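Antigen 43 (Escherichia coli, PDB 4KH3) probably mediates self-association between bacterial cells through its autotransporter passenger domain, causing the clumping and aggregation linked to biofilm formation by Escherichia coli. Local coordinates at residues L452-T457 and N474-T479; E468-L473 and A489-G494. All blocks are in the same frame, centred on the assembly; numbering follows the deposited sequence.

Interaction 1. Residues L452-T457 and N474-T479; sequences LTVSNT and NDSTVT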
# COMPACT_ATOMS: atom_id res chain seq x y z
N LEU A 452 0.99 10.09 -36.71
CA LEU A 452 -0.39 10.04 -36.25
C LEU A 452 -1.00 8.78 -36.80
O LEU A 452 -1.14 8.62 -38.00
CB LEU A 452 -1.17 11.26 -36.75
CG LEU A 452 -2.69 11.22 -36.54
CD1 LEU A 452 -3.04 10.96 -35.09
CD2 LEU A 452 -3.32 12.53 -37.00
N THR A 453 -1.36 7.87 -35.91
CA THR A 453 -2.06 6.66 -36.30
C THR A 453 -3.54 6.83 -36.02
O THR A 453 -3.93 7.20 -34.92
CB THR A 453 -1.59 5.43 -35.48
OG1 THR A 453 -0.18 5.22 -35.65
CG2 THR A 453 -2.36 4.16 -35.91
N VAL A 454 -4.36 6.55 -37.03
CA VAL A 454 -5.79 6.46 -36.84
C VAL A 454 -6.16 4.99 -36.97
O VAL A 454 -5.93 4.39 -38.01
CB VAL A 454 -6.54 7.29 -37.88
CG1 VAL A 454 -8.04 7.15 -37.70
CG2 VAL A 454 -6.12 8.75 -37.79
N SER A 455 -6.72 4.41 -35.91
CA SER A 455 -7.00 2.98 -35.92
C SER A 455 -8.45 2.63 -35.56
O SER A 455 -8.92 2.97 -34.47
CB SER A 455 -6.04 2.24 -34.99
OG SER A 455 -6.41 0.87 -34.85
N ASN A 456 -9.13 1.95 -36.48
CA ASN A 456 -10.48 1.46 -36.24
C ASN A 456 -11.44 2.58 -35.84
O ASN A 456 -12.17 2.48 -34.86
CB ASN A 456 -10.47 0.33 -35.21
CG ASN A 456 -11.82 -0.37 -35.09
OD1 ASN A 456 -12.63 -0.35 -36.01
ND2 ASN A 456 -12.06 -1.00 -33.94
N THR A 457 -11.42 3.66 -36.61
CA THR A 457 -12.25 4.82 -36.37
C THR A 457 -13.03 5.16 -37.64
O THR A 457 -12.56 4.94 -38.75
CB THR A 457 -11.37 6.03 -36.00
OG1 THR A 457 -10.53 5.68 -34.89
CG2 THR A 457 -12.22 7.23 -35.62
N ASN A 474 -5.23 3.01 -40.25
CA ASN A 474 -5.39 1.58 -40.13
C ASN A 474 -6.84 1.21 -39.81
O ASN A 474 -7.47 1.86 -38.96
CB ASN A 474 -4.42 1.03 -39.08
CG ASN A 474 -4.57 -0.46 -38.87
OD1 ASN A 474 -4.28 -1.26 -39.76
ND2 ASN A 474 -5.02 -0.84 -37.68
N ASP A 475 -7.36 0.20 -40.50
CA ASP A 475 -8.72 -0.30 -40.30
C ASP A 475 -9.78 0.79 -40.10
O ASP A 475 -10.69 0.63 -39.28
CB ASP A 475 -8.76 -1.28 -39.12
CG ASP A 475 -7.96 -2.55 -39.38
OD1 ASP A 475 -7.76 -2.89 -40.56
OD2 ASP A 475 -7.55 -3.21 -38.40
N SER A 476 -9.67 1.89 -40.83
CA SER A 476 -10.57 3.03 -40.64
C SER A 476 -11.37 3.42 -41.88
O SER A 476 -10.90 3.29 -43.01
CB SER A 476 -9.79 4.24 -40.15
OG SER A 476 -9.15 3.96 -38.91
N THR A 477 -12.58 3.91 -41.66
CA THR A 477 -13.37 4.48 -42.74
C THR A 477 -13.23 5.98 -42.68
O THR A 477 -13.84 6.64 -41.84
CB THR A 477 -14.84 4.11 -42.60
OG1 THR A 477 -14.99 2.69 -42.70
CG2 THR A 477 -15.67 4.78 -43.68
N VAL A 478 -12.42 6.53 -43.58
CA VAL A 478 -12.09 7.95 -43.54
C VAL A 478 -12.71 8.72 -44.69
O VAL A 478 -12.66 8.28 -45.83
CB VAL A 478 -10.57 8.14 -43.58
CG1 VAL A 478 -10.22 9.62 -43.46
CG2 VAL A 478 -9.93 7.33 -42.47
N THR A 479 -13.30 9.87 -44.38
CA THR A 479 -13.99 10.69 -45.36
C THR A 479 -13.56 12.15 -45.20
O THR A 479 -14.07 12.88 -44.34
CB THR A 479 -15.53 10.55 -45.21
OG1 THR A 479 -15.93 9.17 -45.30
CG2 THR A 479 -16.25 11.36 -46.28

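Interaction 2. Residues E468-L473 and A489-G494; sequences EGTLTL and ALKLTG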
# COMPACT_ATOMS: atom_id res chain seq x y z
N GLU A 468 3.71 17.52 -42.02
CA GLU A 468 5.00 16.88 -41.74
C GLU A 468 4.80 15.50 -41.14
O GLU A 468 3.78 15.23 -40.50
CB GLU A 468 5.87 17.76 -40.83
CG GLU A 468 7.33 17.30 -40.70
CD GLU A 468 8.13 17.40 -42.01
OE1 GLU A 468 9.16 16.70 -42.12
OE2 GLU A 468 7.74 18.17 -42.92
N GLY A 469 5.75 14.60 -41.38
CA GLY A 469 5.72 13.29 -40.76
C GLY A 469 4.68 12.36 -41.35
O GLY A 469 4.22 12.58 -42.46
N THR A 470 4.32 11.34 -40.59
CA THR A 470 3.53 10.22 -41.10
C THR A 470 2.08 10.19 -40.59
O THR A 470 1.83 10.36 -39.40
CB THR A 470 4.18 8.89 -40.70
OG1 THR A 470 5.49 8.82 -41.27
CG2 THR A 470 3.34 7.69 -41.18
N LEU A 471 1.15 9.97 -41.50
CA LEU A 471 -0.23 9.72 -41.12
C LEU A 471 -0.56 8.30 -41.52
O LEU A 471 -0.46 7.94 -42.69
CB LEU A 471 -1.17 10.69 -41.83
CG LEU A 471 -2.66 10.41 -41.63
CD1 LEU A 471 -3.02 10.46 -40.15
CD2 LEU A 471 -3.51 11.39 -42.42
N THR A 472 -0.93 7.48 -40.55
CA THR A 472 -1.27 6.09 -40.84
C THR A 472 -2.74 5.85 -40.56
O THR A 472 -3.23 6.16 -39.47
CB THR A 472 -0.41 5.12 -40.01
OG1 THR A 472 0.95 5.20 -40.45
CG2 THR A 472 -0.90 3.69 -40.18
N LEU A 473 -3.44 5.34 -41.55
CA LEU A 473 -4.86 5.10 -41.41
C LEU A 473 -5.10 3.60 -41.43
O LEU A 473 -5.16 2.99 -42.50
CB LEU A 473 -5.64 5.78 -42.53
CG LEU A 473 -5.36 7.27 -42.71
CD1 LEU A 473 -6.17 7.81 -43.88
CD2 LEU A 473 -5.69 8.02 -41.45
N ALA A 489 4.44 11.30 -45.30
CA ALA A 489 4.12 9.97 -45.78
C ALA A 489 2.71 9.65 -45.32
O ALA A 489 2.33 9.94 -44.20
CB ALA A 489 5.12 8.96 -45.24
N LEU A 490 1.92 9.06 -46.21
CA LEU A 490 0.57 8.69 -45.87
C LEU A 490 0.42 7.20 -46.10
O LEU A 490 0.63 6.74 -47.21
CB LEU A 490 -0.43 9.43 -46.76
CG LEU A 490 -1.87 8.89 -46.64
CD1 LEU A 490 -2.45 9.16 -45.26
CD2 LEU A 490 -2.77 9.46 -47.72
N LYS A 491 0.05 6.46 -45.06
CA LYS A 491 -0.12 5.02 -45.19
C LYS A 491 -1.57 4.59 -44.99
O LYS A 491 -2.23 5.01 -44.04
CB LYS A 491 0.78 4.28 -44.20
CG LYS A 491 2.26 4.55 -44.38
CD LYS A 491 3.10 3.89 -43.30
CE LYS A 491 4.56 4.33 -43.42
NZ LYS A 491 5.39 3.94 -42.25
N LEU A 492 -2.05 3.74 -45.88
CA LEU A 492 -3.37 3.14 -45.73
C LEU A 492 -3.21 1.65 -45.49
O LEU A 492 -2.82 0.90 -46.39
CB LEU A 492 -4.21 3.39 -46.98
CG LEU A 492 -4.91 4.76 -47.12
CD1 LEU A 492 -3.93 5.93 -47.18
CD2 LEU A 492 -5.82 4.76 -48.34
N THR A 493 -3.48 1.20 -44.27
CA THR A 493 -3.28 -0.20 -43.93
C THR A 493 -4.56 -0.88 -43.46
O THR A 493 -5.53 -0.22 -43.08
CB THR A 493 -2.21 -0.35 -42.84
OG1 THR A 493 -2.67 0.25 -41.63
CG2 THR A 493 -0.91 0.32 -43.27
N GLY A 494 -4.55 -2.20 -43.49
CA GLY A 494 -5.71 -2.97 -43.10
C GLY A 494 -6.91 -2.78 -44.01
O GLY A 494 -6.78 -2.78 -45.24

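Interaction 1. Residues L452-T457 and N474-T479
The hydroxyl of S476 fills the corner made by V454, N456 and T457, where two successive coils of the parallel beta-helix turn from one face to the next. A chi1 of -60° sets S476 OG anti to its own carbonyl carbon and beside its backbone N, from where it does two jobs at once. OG accepts the backbone N-H of T457 at 3.2 Å, in a nearly straight bond, and it donates to N474 O within its own coil, OG lying 2.7 Å from that oxygen. N474 O is gripped twice, because N456 N also reaches it at 3.0 Å, from the opposite face of the carbonyl plane. V454 CG1, anti to its backbone N (chi1 178°), lies 3.6 Å from S476 OG, so the serine also meets a methyl group.

Backbone bonds frame this corner: N474 N donates to V454 O at 2.7 Å, and T477 N to T457 O at 3.1 Å. Between them N456 and D475 both adopt left-handed backbone conformations, one on each coil, and N456 CA comes within 3.2 Å of D475 O. On the edge of the turn the side chains of S455 and N474 leave the same face of the sheet, both with the first torsion anti to the backbone N, and OG of S455 stands 3.6 Å from ND2 of N474. The other amide atom, N474 OD1, bonds to T493 in the next coil, just as D475 OD1 takes S495 N. That coil also supplies T496 OG1 to S476 N, while T457 OG1 bonds back to G435 O. The contact lies where the parallel neighbours 451-455 and 469-474 end, and where the chain turns toward strand 458-461 in one coil and toward its parallel partner 477-484 in the next.

Interaction 2. Residues E468-L473 and A489-G494
L490 sets its CD1 methyl beside L471, in a parallel beta-helix where strand 469-473 and strand 489-493 are neighbouring strands of successive coils. The two leucines lie side by side and point the same way, both with CG anti to the backbone N. The L490 CD1 methyl rests 3.5 Å from L471 O, against a flank made by L471 CD2 at 3.8 Å and, farther off, L473 CD1 at 4.2 Å. L473 CD1 also approaches CD1 of L492, its partner across the strands, so the apolar contact continues toward the C-terminal ends of both.

The opposite face is built differently. There K491, its chain extended beyond CG, slants past the threonines, with CD 3.8 Å from T472 OG1 and CE 4.2 Å from T470 CG2, while A489 CB faces T470 OG1. Beyond the last bridge, T472 CG2 lies 4.1 Å from T493 OG1, a hydroxyl that is itself bonded to N474 OD1. Five backbone hydrogen bonds hold the two strands in register, the middle one running from K491 N to L471 O at 2.8 Å with an N-H...O angle of 171°.

Overall arrangement
Interactions 1 and 2 share strand 469-474: interaction 2 pairs it with the last strand of that face, 488-493, and interaction 1 takes up its end, where the chain leaves for strand 477-484. Strand 451-455 lies on the other side of the same strand, and V454 N meets T472 O between the two contacts. Their chemistry follows their place. The 452-457 and 474-479 corner is partly buried, and relies on polar side chains and irregular turns. The 468-473 and 489-494 contact is regular strand pairing at the surface, near the C-terminal end of the beta-helix, where L471 and L473 are buried but K491 and L492 are exposed.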